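Local coordinates for pancreatic lipase related protein 2 (Equus caballus, PDB 1W52), which probably hydrolyses galactolipids and triacylglycerols to release fatty acids, acting as a secreted, calcium-binding lipase of the alpha/beta-hydrolase superfamily, at residues A[42-47]-A[98-103]; A[292-297]-A[328-333]; A[352-357]-A[415-420]; A[172-177]-A[199-204]; A[234-239]-A[262-267]. All blocks are in the same frame, centred on the assembly; numbering follows the deposited sequence.

Overall arrangement
Four of the five contacts belong to the catalytic lipase region, and interaction 3 lies apart in the PLAT domain, its nearest atoms about 14 Å from interaction 2. Interactions 1, 2 and 4 all reach one mixed sheet: interaction 1 near one end, interaction 4 among the central parallel strands and interaction 2 near the other end, with the centres of 1 and 2 about 34 Å apart. Interaction 5 sits where the predicted catalytic His265 meets a bound detergent; its nearest atoms come within about 5 Å of those of interaction 4, where segment 172-177 leads directly into the predicted charge-relay Asp178. Interactions 2 and 5 touch, Glu333 CG lying 4.0 Å from Pro237 CB.

Interaction 1. Residues A[42-47]-A[98-103]; sequences YTNKNP and VETTNC
Tyr42 and Cys103 form an antiparallel hydrogen-bonded pair, with Tyr42 N giving its hydrogen to Cys103 O at 2.9 Å and Cys103 N returning one to Tyr42 O at 2.7 Å. Past Thr43 and Asn102 the chains move apart, and the side chain of Asn44 takes over the bonding. Asn44 turns its amide toward the backbone of 99-101, its CG lying anti to its own carbonyl carbon (chi1 -48°), and uses both ends of the group. Asn44 OD1 accepts from Thr101 N at 2.8 Å, the donor lying in the carbonyl plane on a lone pair. Asn44 ND2 gives to Glu99 O at 2.9 Å, an acceptor within 1° of the amide plane. Two bonds to successive parts of one chain thus fix the rotation of the amide, and the methyl of Thr100 lies beside it, Thr100 CG2 being 3.5 Å from Asn44 ND2.

Thr43 and Asn102 stand side by side and point the same way; Thr43 CG2 comes to 3.2 Å from Asn102 OD1, an oxygen that is hydrogen-bonded to Gln67 N. The Tyr42 ring leads away from the pair and packs against helix 87-96, with Cys103 O at its edge. Cys103 SG forms a disulfide with Cys92 of that same helix. The side chain of Glu99 lies about 4 Å from a bound calcium ion, and its carboxylate bonds to His311 and His73. The whole illustrates how a side-chain amide can carry on the bonding where regular pairing of strands 38-43 and 102-107 gives way to loop, at the antiparallel flank of the mixed alpha/beta-hydrolase sheet.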
# COMPACT_ATOMS: atom_id res chain seq x y z
N TYR A 42 11.65 -13.68 14.53
CA TYR A 42 10.68 -14.68 14.20
C TYR A 42 11.22 -15.40 12.96
O TYR A 42 11.77 -14.77 12.06
CB TYR A 42 9.35 -14.02 13.90
CG TYR A 42 8.60 -13.40 15.07
CD1 TYR A 42 7.72 -14.16 15.82
CD2 TYR A 42 8.71 -12.02 15.39
CE1 TYR A 42 6.99 -13.59 16.89
CE2 TYR A 42 7.98 -11.44 16.47
CZ TYR A 42 7.12 -12.24 17.21
OH TYR A 42 6.39 -11.74 18.27
N THR A 43 11.09 -16.72 12.97
CA THR A 43 11.53 -17.63 11.90
C THR A 43 10.56 -18.79 11.87
O THR A 43 9.84 -19.01 12.84
CB THR A 43 12.93 -18.21 12.16
OG1 THR A 43 13.03 -18.59 13.55
CG2 THR A 43 14.03 -17.19 11.94
N ASN A 44 10.57 -19.57 10.79
CA ASN A 44 9.50 -20.55 10.61
C ASN A 44 9.59 -21.56 11.73
O ASN A 44 8.61 -22.20 12.07
CB ASN A 44 9.57 -21.24 9.26
CG ASN A 44 9.75 -20.30 8.15
OD1 ASN A 44 10.83 -19.75 7.98
ND2 ASN A 44 8.71 -20.09 7.36
N LYS A 45 10.79 -21.66 12.30
CA LYS A 45 11.06 -22.55 13.42
C LYS A 45 10.22 -22.10 14.63
O LYS A 45 9.49 -22.91 15.20
CB LYS A 45 12.56 -22.56 13.71
CG LYS A 45 13.44 -23.00 12.48
CD LYS A 45 14.97 -22.81 12.68
CE LYS A 45 15.82 -23.54 11.59
NZ LYS A 45 17.22 -22.98 11.39
N ASN A 46 10.31 -20.80 14.96
CA ASN A 46 9.51 -20.16 16.04
C ASN A 46 8.58 -19.03 15.58
O ASN A 46 8.91 -17.85 15.71
CB ASN A 46 10.42 -19.59 17.13
CG ASN A 46 11.33 -18.48 16.64
OD1 ASN A 46 12.25 -18.70 15.85
ND2 ASN A 46 11.07 -17.27 17.12
N PRO A 47 7.41 -19.39 15.06
CA PRO A 47 6.42 -18.40 14.59
C PRO A 47 5.47 -17.78 15.65
O PRO A 47 4.43 -17.27 15.26
CB PRO A 47 5.62 -19.19 13.54
CG PRO A 47 5.74 -20.64 13.97
CD PRO A 47 6.97 -20.77 14.81
N VAL A 98 3.99 -17.99 4.28
CA VAL A 98 4.11 -18.07 2.84
C VAL A 98 5.51 -18.29 2.31
O VAL A 98 5.63 -18.70 1.16
CB VAL A 98 3.55 -16.84 2.17
CG1 VAL A 98 2.21 -16.54 2.79
CG2 VAL A 98 4.53 -15.61 2.25
N GLU A 99 6.53 -18.01 3.12
CA GLU A 99 7.95 -18.22 2.73
C GLU A 99 8.80 -18.65 3.88
O GLU A 99 8.44 -18.45 5.01
CB GLU A 99 8.57 -17.00 2.00
CG GLU A 99 8.54 -15.62 2.67
CD GLU A 99 8.98 -14.47 1.72
OE1 GLU A 99 10.20 -14.25 1.49
OE2 GLU A 99 8.09 -13.77 1.19
N THR A 100 9.91 -19.33 3.61
CA THR A 100 10.72 -19.76 4.74
C THR A 100 11.86 -18.77 4.85
O THR A 100 12.61 -18.55 3.92
CB THR A 100 11.15 -21.29 4.75
OG1 THR A 100 11.79 -21.64 3.54
CG2 THR A 100 9.89 -22.24 4.81
N THR A 101 11.89 -18.12 6.01
CA THR A 101 12.60 -16.90 6.17
C THR A 101 12.75 -16.42 7.62
O THR A 101 12.16 -16.97 8.55
CB THR A 101 11.84 -15.87 5.38
OG1 THR A 101 11.43 -16.47 4.14
CG2 THR A 101 12.73 -14.71 4.93
N ASN A 102 13.59 -15.39 7.76
CA ASN A 102 13.82 -14.63 8.97
C ASN A 102 13.04 -13.34 8.93
O ASN A 102 13.23 -12.52 8.01
CB ASN A 102 15.29 -14.23 9.04
CG ASN A 102 16.21 -15.39 8.86
OD1 ASN A 102 16.06 -16.40 9.56
ND2 ASN A 102 17.18 -15.26 7.93
N CYS A 103 12.19 -13.12 9.93
CA CYS A 103 11.50 -11.84 10.03
C CYS A 103 11.73 -11.20 11.38
O CYS A 103 11.39 -11.77 12.39
CB CYS A 103 10.02 -12.00 9.71
SG CYS A 103 9.20 -10.39 9.58

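Interaction 2. Residues A[292-297]-A[328-333]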
# COMPACT_ATOMS: atom_id res chain seq x y z
N LYS A 292 -7.00 9.96 -14.79
CA LYS A 292 -6.88 9.18 -16.00
C LYS A 292 -7.19 7.74 -15.69
O LYS A 292 -7.81 7.06 -16.46
CB LYS A 292 -5.47 9.31 -16.57
CG LYS A 292 -5.29 8.62 -17.90
CD LYS A 292 -4.05 9.19 -18.65
CE LYS A 292 -3.54 8.26 -19.79
NZ LYS A 292 -2.07 8.40 -19.98
N PHE A 293 -6.79 7.27 -14.53
CA PHE A 293 -7.11 5.91 -14.13
C PHE A 293 -8.62 5.70 -13.87
O PHE A 293 -9.22 4.66 -14.20
CB PHE A 293 -6.33 5.54 -12.87
CG PHE A 293 -6.67 4.22 -12.33
CD1 PHE A 293 -6.40 3.09 -13.05
CD2 PHE A 293 -7.32 4.10 -11.14
CE1 PHE A 293 -6.73 1.81 -12.56
CE2 PHE A 293 -7.65 2.80 -10.61
CZ PHE A 293 -7.35 1.67 -11.33
N GLN A 294 -9.19 6.71 -13.22
CA GLN A 294 -10.57 6.69 -12.72
C GLN A 294 -11.58 6.88 -13.86
O GLN A 294 -12.71 6.36 -13.81
CB GLN A 294 -10.74 7.77 -11.62
CG GLN A 294 -10.54 7.31 -10.20
CD GLN A 294 -11.27 6.01 -9.89
OE1 GLN A 294 -11.05 5.41 -8.86
NE2 GLN A 294 -12.11 5.56 -10.80
N GLU A 295 -11.14 7.63 -14.87
CA GLU A 295 -11.85 7.91 -16.12
C GLU A 295 -11.57 6.82 -17.14
O GLU A 295 -11.27 7.10 -18.30
CB GLU A 295 -11.36 9.22 -16.71
CG GLU A 295 -11.46 10.39 -15.76
CD GLU A 295 -10.79 11.64 -16.29
OE1 GLU A 295 -9.56 11.63 -16.56
OE2 GLU A 295 -11.49 12.65 -16.43
N ASN A 296 -11.63 5.57 -16.69
CA ASN A 296 -11.40 4.42 -17.55
C ASN A 296 -10.17 4.53 -18.50
O ASN A 296 -10.29 4.34 -19.71
CB ASN A 296 -12.70 4.14 -18.33
CG ASN A 296 -13.94 4.17 -17.44
OD1 ASN A 296 -13.95 3.63 -16.33
ND2 ASN A 296 -14.99 4.81 -17.94
N GLY A 297 -8.99 4.82 -17.94
CA GLY A 297 -7.74 4.89 -18.68
C GLY A 297 -6.79 3.78 -18.23
O GLY A 297 -7.14 2.98 -17.37
N PHE A 328 -1.55 3.10 -9.98
CA PHE A 328 -2.83 3.37 -9.36
C PHE A 328 -3.68 2.17 -9.32
O PHE A 328 -3.45 1.25 -9.98
CB PHE A 328 -3.55 4.46 -10.11
CG PHE A 328 -2.85 5.76 -10.04
CD1 PHE A 328 -2.11 6.22 -11.12
CD2 PHE A 328 -2.85 6.50 -8.89
CE1 PHE A 328 -1.42 7.45 -11.08
CE2 PHE A 328 -2.15 7.74 -8.83
CZ PHE A 328 -1.44 8.21 -9.94
N LEU A 329 -4.68 2.17 -8.49
CA LEU A 329 -5.53 1.03 -8.32
C LEU A 329 -6.61 1.37 -7.26
O LEU A 329 -6.57 2.46 -6.67
CB LEU A 329 -4.69 -0.17 -7.91
CG LEU A 329 -4.08 -0.02 -6.53
CD1 LEU A 329 -3.85 -1.42 -5.85
CD2 LEU A 329 -2.84 0.82 -6.59
N ASN A 330 -7.55 0.46 -7.02
CA ASN A 330 -8.54 0.68 -5.99
C ASN A 330 -8.65 -0.52 -5.05
O ASN A 330 -8.86 -1.63 -5.50
CB ASN A 330 -9.93 1.00 -6.63
CG ASN A 330 -10.01 2.42 -7.27
OD1 ASN A 330 -10.71 2.61 -8.30
ND2 ASN A 330 -9.32 3.39 -6.68
N THR A 331 -8.55 -0.29 -3.75
CA THR A 331 -8.77 -1.36 -2.78
C THR A 331 -10.23 -1.55 -2.40
O THR A 331 -11.09 -0.83 -2.81
CB THR A 331 -8.02 -1.04 -1.49
OG1 THR A 331 -8.33 0.31 -1.11
CG2 THR A 331 -6.52 -1.12 -1.73
N GLY A 332 -10.46 -2.55 -1.57
CA GLY A 332 -11.74 -2.72 -0.92
C GLY A 332 -11.90 -1.80 0.27
O GLY A 332 -10.94 -1.19 0.72
N GLU A 333 -13.14 -1.74 0.78
CA GLU A 333 -13.53 -1.00 1.98
C GLU A 333 -13.13 -1.74 3.25
O GLU A 333 -12.94 -1.07 4.25
CB GLU A 333 -15.07 -0.74 2.03
CG GLU A 333 -15.69 0.30 1.05
CD GLU A 333 -15.89 -0.22 -0.41
OE1 GLU A 333 -16.32 -1.38 -0.60
OE2 GLU A 333 -15.63 0.55 -1.38
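Phe293 lays one face of its ring against Phe328, joining the short helix 290-294 to strand 325-329 near the edge of the alpha/beta-hydrolase sheet. The two aromatic residues do not stack on each other: their side chains slide past in opposite directions, and what Phe328 offers is its CB. This carbon makes a CH-pi contact, 4.2 Å from the centroid of the Phe293 ring and 24° off the ring normal, displaced toward the rim. The side chain of Phe293 sets out from its backbone toward the strand, with CG anti to the backbone N (chi1 175°); the far part of the ring reaches the backbone of the next residue, Phe293 CZ lying 3.6 Å from Leu329 CA. The Phe328 ring itself leads away from the helix and meets Phe229.

Beside this apolar contact, Gln294 and Asn330 reach toward each other tip to tip, their amide planes 19° apart. The Asn330 amide has another partner, its ND2 being hydrogen-bonded to the hydroxyl of Tyr290 from the first turn of the same helix. Asn330 OD1 also lies 3.8 Å from Phe293 CE2.

Interaction 3. Residues A[352-357]-A[415-420]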
# COMPACT_ATOMS: atom_id res chain seq x y z
N GLY A 352 -36.97 4.64 -28.78
CA GLY A 352 -37.23 5.87 -28.06
C GLY A 352 -36.10 6.27 -27.13
O GLY A 352 -35.42 5.41 -26.58
N LYS A 353 -35.93 7.58 -26.93
CA LYS A 353 -34.89 8.14 -26.06
C LYS A 353 -35.40 8.29 -24.63
O LYS A 353 -36.41 8.96 -24.41
CB LYS A 353 -34.47 9.52 -26.55
CG LYS A 353 -34.13 9.60 -28.03
CD LYS A 353 -33.55 10.97 -28.40
CE LYS A 353 -32.28 10.85 -29.24
NZ LYS A 353 -31.44 12.06 -29.10
N ALA A 354 -34.70 7.69 -23.66
CA ALA A 354 -35.12 7.70 -22.24
C ALA A 354 -34.11 8.45 -21.35
O ALA A 354 -33.34 9.29 -21.86
CB ALA A 354 -35.35 6.24 -21.73
N ASN A 355 -34.16 8.20 -20.02
CA ASN A 355 -33.09 8.59 -19.08
C ASN A 355 -33.00 7.66 -17.88
O ASN A 355 -34.03 7.21 -17.37
CB ASN A 355 -33.26 10.02 -18.58
CG ASN A 355 -32.91 11.01 -19.63
OD1 ASN A 355 -31.75 11.34 -19.85
ND2 ASN A 355 -33.92 11.47 -20.35
N GLY A 356 -31.78 7.36 -17.42
CA GLY A 356 -31.68 6.47 -16.28
C GLY A 356 -30.39 5.80 -15.89
O GLY A 356 -29.36 5.90 -16.54
N TYR A 357 -30.52 5.10 -14.76
CA TYR A 357 -29.49 4.24 -14.20
C TYR A 357 -29.30 3.05 -15.14
O TYR A 357 -30.25 2.66 -15.84
CB TYR A 357 -29.93 3.75 -12.80
CG TYR A 357 -29.86 4.78 -11.68
CD1 TYR A 357 -29.00 5.91 -11.76
CD2 TYR A 357 -30.62 4.62 -10.52
CE1 TYR A 357 -28.92 6.85 -10.71
CE2 TYR A 357 -30.55 5.56 -9.46
CZ TYR A 357 -29.70 6.67 -9.55
OH TYR A 357 -29.63 7.59 -8.50
N PRO A 415 -40.00 3.32 -24.17
CA PRO A 415 -39.58 2.49 -25.32
C PRO A 415 -39.07 1.08 -24.98
O PRO A 415 -38.97 0.72 -23.81
CB PRO A 415 -38.48 3.34 -25.98
CG PRO A 415 -38.59 4.69 -25.30
CD PRO A 415 -39.04 4.41 -23.92
N GLN A 416 -38.76 0.29 -26.01
CA GLN A 416 -38.35 -1.10 -25.81
C GLN A 416 -36.84 -1.20 -25.97
O GLN A 416 -36.34 -1.55 -27.04
CB GLN A 416 -39.08 -2.02 -26.79
CG GLN A 416 -40.61 -1.83 -26.79
CD GLN A 416 -41.37 -3.11 -27.13
OE1 GLN A 416 -41.53 -3.44 -28.30
NE2 GLN A 416 -41.85 -3.82 -26.11
N LEU A 417 -36.13 -0.89 -24.88
CA LEU A 417 -34.71 -0.49 -24.99
C LEU A 417 -33.66 -1.64 -25.07
O LEU A 417 -33.00 -1.80 -26.11
CB LEU A 417 -34.35 0.56 -23.92
CG LEU A 417 -33.62 1.80 -24.51
CD1 LEU A 417 -34.51 2.58 -25.49
CD2 LEU A 417 -33.09 2.77 -23.45
N GLY A 418 -33.50 -2.42 -24.00
CA GLY A 418 -32.49 -3.48 -23.95
C GLY A 418 -31.01 -3.06 -24.06
O GLY A 418 -30.59 -2.00 -23.59
N ALA A 419 -30.21 -3.91 -24.68
CA ALA A 419 -28.79 -3.64 -24.83
C ALA A 419 -28.25 -4.62 -25.82
O ALA A 419 -28.16 -5.83 -25.53
CB ALA A 419 -28.06 -3.78 -23.52
N SER A 420 -27.92 -4.10 -27.01
CA SER A 420 -27.33 -4.87 -28.11
C SER A 420 -26.18 -5.74 -27.60
O SER A 420 -26.20 -6.98 -27.76
CB SER A 420 -26.84 -3.91 -29.21
OG SER A 420 -26.18 -4.58 -30.27
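Pro415 sets the edge of its ring directly against the backbone of Gly352. The ring is puckered C-gamma exo, and Pro415 CG lies 3.3 Å from Gly352 CA, with Pro415 CB 3.4 Å from Gly352 N. Having no side chain, Gly352 presents bare main chain at the place where the pyrrolidine lands, and the two CA atoms are 4.9 Å apart.

Two residues on, Leu417 comes in beside the proline, and its two methyls part at CG in different directions. CD1 is turned back (chi2 64°) and lies 3.2 Å from Gly352 O, whereas CD2, which continues the chain outward from CA, faces Ala354 CB at a longer 4.5 Å. These loops belong to the PLAT domain, a beta-sandwich in this family, and the contact brings together the run leading into the weak strand 355-356 and a loop that precedes strand 435-436. Strand 355-356 pairs with 377-378 through backbone bonds between Gly356 and Gly377, and the buried Leu417 side chain also touches Leu379, just after strand 377-378. Ala354 directs its CB toward the leucine, while the Lys353 side chain starts out away from the loop.

Interaction 4. Residues A[172-177]-A[199-204]; sequences GRVTGL and QFVDVI
Arg173 runs beside Phe200, both side chains pointing the same way, with the guanidinium and the phenyl ring only 13° from parallel and Arg173 NE 3.6 Å from Phe200 CE2. The arginine chain is extended from CG to NE, and its end then meets Asp202 in a salt bridge, Arg173 NH2 lying 2.6 Å from Asp202 OD2. Both hydrogen bonds of the bridge are weak. The two side chains cross at about a right angle, although their flat groups are only 25° apart. Asp202 OD1 receives a weak bond from Arg173 NE and, on its syn lone pair, the hydroxyl hydrogen of Thr175, at 2.6 Å from Thr175 OG1; this OG1 sits above one face of the guanidinium, offset toward its rim, and has His149 as a further partner. Gly310 O and His311 O take other hydrogens of the arginine, which would be expected to spread the buried positive charge over several acceptors.

Parallel backbone bonds, such as Gly176 N to Asp202 O at 2.9 Å, hold the strands, whose directions are 13° apart. On the other face Val174 CG1 touches Val201 CG2 at 3.7 Å. These are adjacent central strands of the alpha/beta-hydrolase sheet, joined by the segment bearing the predicted charge-relay Asp178 and the calcium ligands Glu189, Asp194 and Asp197.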
# COMPACT_ATOMS: atom_id res chain seq x y z
N GLY A 172 18.87 -4.97 -0.21
CA GLY A 172 18.15 -5.35 -1.40
C GLY A 172 16.82 -4.67 -1.57
O GLY A 172 16.39 -4.43 -2.69
N ARG A 173 16.14 -4.40 -0.47
CA ARG A 173 14.85 -3.73 -0.56
C ARG A 173 14.40 -3.11 0.73
O ARG A 173 14.44 -3.72 1.80
CB ARG A 173 13.81 -4.72 -0.97
CG ARG A 173 12.46 -4.17 -1.25
CD ARG A 173 11.49 -5.29 -1.39
NE ARG A 173 10.18 -4.89 -1.88
CZ ARG A 173 9.09 -5.63 -1.73
NH1 ARG A 173 9.16 -6.79 -1.10
NH2 ARG A 173 7.91 -5.22 -2.22
N VAL A 174 13.94 -1.87 0.59
CA VAL A 174 13.22 -1.21 1.65
C VAL A 174 11.90 -0.81 1.02
O VAL A 174 11.83 -0.38 -0.15
CB VAL A 174 14.01 -0.02 2.30
CG1 VAL A 174 14.53 0.88 1.30
CG2 VAL A 174 13.10 0.81 3.19
N THR A 175 10.85 -1.05 1.79
CA THR A 175 9.48 -0.75 1.43
C THR A 175 8.97 0.31 2.39
O THR A 175 9.05 0.15 3.62
CB THR A 175 8.64 -2.01 1.57
OG1 THR A 175 9.02 -2.97 0.56
CG2 THR A 175 7.19 -1.68 1.32
N GLY A 176 8.46 1.40 1.85
CA GLY A 176 7.94 2.49 2.68
C GLY A 176 6.42 2.46 2.80
O GLY A 176 5.74 2.77 1.86
N LEU A 177 5.89 2.06 3.94
CA LEU A 177 4.45 2.11 4.15
C LEU A 177 4.01 3.49 4.67
O LEU A 177 4.24 3.85 5.84
CB LEU A 177 4.05 1.02 5.12
CG LEU A 177 4.43 -0.36 4.62
CD1 LEU A 177 3.57 -1.29 5.37
CD2 LEU A 177 4.16 -0.57 3.14
N GLN A 199 18.58 -1.25 -3.15
CA GLN A 199 18.64 -1.65 -4.54
C GLN A 199 17.27 -1.48 -5.14
O GLN A 199 17.11 -1.23 -6.32
CB GLN A 199 19.10 -3.10 -4.67
CG GLN A 199 20.49 -3.40 -4.07
CD GLN A 199 21.63 -2.93 -4.94
OE1 GLN A 199 21.52 -1.95 -5.67
NE2 GLN A 199 22.74 -3.64 -4.85
N PHE A 200 16.27 -1.62 -4.27
CA PHE A 200 14.87 -1.48 -4.64
C PHE A 200 14.08 -0.86 -3.50
O PHE A 200 14.05 -1.42 -2.37
CB PHE A 200 14.30 -2.84 -4.91
CG PHE A 200 12.88 -2.82 -5.33
CD1 PHE A 200 12.40 -1.89 -6.27
CD2 PHE A 200 11.97 -3.75 -4.80
CE1 PHE A 200 11.06 -1.92 -6.69
CE2 PHE A 200 10.64 -3.77 -5.24
CZ PHE A 200 10.20 -2.85 -6.18
N VAL A 201 13.40 0.25 -3.82
CA VAL A 201 12.50 0.95 -2.90
C VAL A 201 11.12 1.00 -3.54
O VAL A 201 10.94 1.52 -4.65
CB VAL A 201 12.97 2.42 -2.60
CG1 VAL A 201 12.04 3.11 -1.59
CG2 VAL A 201 14.43 2.50 -2.08
N ASP A 202 10.16 0.49 -2.80
CA ASP A 202 8.77 0.58 -3.23
C ASP A 202 7.93 1.27 -2.16
O ASP A 202 8.06 0.99 -0.98
CB ASP A 202 8.19 -0.81 -3.49
CG ASP A 202 8.37 -1.76 -2.30
OD1 ASP A 202 9.43 -1.64 -1.59
OD2 ASP A 202 7.52 -2.63 -2.00
N VAL A 203 7.05 2.15 -2.57
CA VAL A 203 6.28 2.91 -1.61
C VAL A 203 4.77 2.76 -1.81
O VAL A 203 4.29 2.81 -2.93
CB VAL A 203 6.67 4.38 -1.71
CG1 VAL A 203 6.19 5.15 -0.47
CG2 VAL A 203 8.16 4.50 -1.86
N ILE A 204 4.05 2.59 -0.71
CA ILE A 204 2.60 2.72 -0.70
C ILE A 204 2.17 4.04 -0.02
O ILE A 204 2.53 4.29 1.12
CB ILE A 204 1.96 1.51 -0.02
CG1 ILE A 204 2.41 0.28 -0.76
CG2 ILE A 204 0.43 1.57 -0.11
CD1 ILE A 204 1.98 -1.00 -0.05

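Interaction 5. Residues A[234-239]-A[262-267]. With DDQ (decylamine-N,N-dimethyl-N-oxide), chain C.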
# COMPACT_ATOMS: atom_id res chain seq x y z
N LYS A 234 -5.06 9.53 -1.31
CA LYS A 234 -5.40 10.61 -0.39
C LYS A 234 -6.58 10.25 0.55
O LYS A 234 -6.57 10.64 1.70
CB LYS A 234 -5.64 11.92 -1.17
CG LYS A 234 -4.45 12.25 -2.08
CD LYS A 234 -4.17 13.75 -2.32
CE LYS A 234 -4.47 14.18 -3.76
NZ LYS A 234 -5.92 14.71 -3.86
N GLN A 235 -7.56 9.49 0.07
CA GLN A 235 -8.70 9.16 0.90
C GLN A 235 -8.99 7.71 0.65
O GLN A 235 -9.30 7.31 -0.42
CB GLN A 235 -9.89 10.06 0.57
CG GLN A 235 -9.68 11.62 0.97
CD GLN A 235 -10.64 12.65 0.22
OE1 GLN A 235 -11.49 12.27 -0.59
NE2 GLN A 235 -10.47 13.95 0.52
N MET A 236 -8.80 6.91 1.66
CA MET A 236 -8.89 5.48 1.51
C MET A 236 -10.32 5.16 1.89
O MET A 236 -10.83 5.73 2.83
CB MET A 236 -7.94 4.74 2.48
CG MET A 236 -6.48 4.92 2.27
SD MET A 236 -5.99 4.67 0.59
CE MET A 236 -5.87 6.34 -0.06
N PRO A 237 -10.95 4.23 1.17
CA PRO A 237 -12.23 3.66 1.53
C PRO A 237 -12.16 2.94 2.83
O PRO A 237 -11.14 2.24 3.07
CB PRO A 237 -12.45 2.64 0.42
CG PRO A 237 -11.80 3.27 -0.69
CD PRO A 237 -10.49 3.68 -0.11
N GLY A 238 -13.23 3.09 3.61
CA GLY A 238 -13.36 2.48 4.92
C GLY A 238 -13.11 3.52 5.99
O GLY A 238 -13.42 3.32 7.16
N CYS A 239 -12.50 4.62 5.59
CA CYS A 239 -12.12 5.67 6.50
C CYS A 239 -13.05 6.83 6.27
O CYS A 239 -13.51 7.03 5.15
CB CYS A 239 -10.70 6.15 6.20
SG CYS A 239 -9.44 4.92 6.39
N ALA A 262 -6.04 8.88 12.22
CA ALA A 262 -4.95 8.02 11.67
C ALA A 262 -5.36 6.89 10.68
O ALA A 262 -4.53 6.12 10.19
CB ALA A 262 -4.18 7.36 12.82
N CYS A 263 -6.65 6.73 10.43
CA CYS A 263 -7.12 5.58 9.68
C CYS A 263 -6.47 5.43 8.25
O CYS A 263 -5.97 4.33 7.91
CB CYS A 263 -8.62 5.64 9.63
SG CYS A 263 -9.40 4.58 8.43
N ASN A 264 -6.47 6.50 7.45
CA ASN A 264 -5.82 6.49 6.17
C ASN A 264 -4.33 6.20 6.28
O ASN A 264 -3.79 5.41 5.52
CB ASN A 264 -5.92 7.84 5.52
CG ASN A 264 -7.34 8.29 5.26
OD1 ASN A 264 -8.04 7.77 4.43
ND2 ASN A 264 -7.74 9.29 5.99
N HIS A 265 -3.65 6.88 7.19
CA HIS A 265 -2.18 6.65 7.41
C HIS A 265 -1.86 5.16 7.64
O HIS A 265 -0.84 4.63 7.21
CB HIS A 265 -1.75 7.46 8.64
CG HIS A 265 -0.28 7.66 8.80
ND1 HIS A 265 0.54 8.07 7.78
CD2 HIS A 265 0.49 7.61 9.91
CE1 HIS A 265 1.77 8.20 8.24
NE2 HIS A 265 1.77 7.94 9.54
N LEU A 266 -2.80 4.50 8.30
CA LEU A 266 -2.66 3.12 8.67
C LEU A 266 -3.07 2.20 7.55
O LEU A 266 -2.69 1.05 7.56
CB LEU A 266 -3.47 2.83 9.93
CG LEU A 266 -3.08 3.62 11.18
CD1 LEU A 266 -3.75 3.04 12.35
CD2 LEU A 266 -1.63 3.70 11.53
N LYS A 267 -3.84 2.63 6.58
CA LYS A 267 -4.24 1.67 5.58
C LYS A 267 -3.01 1.14 4.79
O LYS A 267 -3.00 0.07 4.25
CB LYS A 267 -5.30 2.27 4.65
CG LYS A 267 -6.79 2.36 5.21
CD LYS A 267 -7.52 0.99 5.28
CE LYS A 267 -9.09 1.14 5.28
NZ LYS A 267 -9.68 1.10 6.62
N1 DDQ C . -1.31 2.60 16.77
O1 DDQ C . -0.70 1.67 16.20
CM1 DDQ C . -2.73 2.16 17.04
CM2 DDQ C . -0.66 2.96 18.07
C1 DDQ C . -1.26 3.70 15.75
C2 DDQ C . -0.06 4.66 15.82
C3 DDQ C . -0.59 6.07 16.00
C4 DDQ C . -0.64 6.88 14.71
C5 DDQ C . 0.17 8.16 14.83
C6 DDQ C . 0.06 8.86 13.51
C7 DDQ C . 0.93 10.08 13.44
C8 DDQ C . 1.96 9.99 12.34
C9 DDQ C . 2.96 11.14 12.48
C10 DDQ C . 3.49 11.67 11.17
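Cys239 and Cys263 are joined by a disulfide, the SG atoms 2.1 Å apart and the torsion about the S-S bond -78°, which ties the loop 234-239 to helix 257-277. Around it the contact is close. Asn264, one residue on in the helix, turns its amide to the loop and accepts a nearly straight hydrogen bond from Met236 N, at 3.0 Å from Asn264 OD1 with an angle of 171° at the hydrogen; the same oxygen lies near Cys239 CB. Met236 and Lys267 slide past each other in opposite directions, Met236 CG being 3.8 Å from Lys267 CB. Further out, the bent lysine chain brings Lys267 CE to 3.2 Å from Pro237 O, and Lys267 NZ lies 3.8 Å from Cys239 SG. The type II turn from Met236 to Cys239 lets the chain double back to the disulfide.

The loose side is formed by Lys234 and Gln235, whose side chains begin away from the helix, and by the exposed Gly238. On another side of the helix, the ring of His265 meets the detergent obliquely, its NE2 3.5 Å from DDQ C8. This histidine, the predicted charge-relay residue, is hydrogen-bonded through ND1 to Asp178 and through NE2 to Ser154 in the manner of a catalytic triad. A covalent disulfide and a hydrogen bond to the buried Asn264 amide thus fasten a partly exposed loop to the helix that bears His265, on a side that the histidine ring does not share.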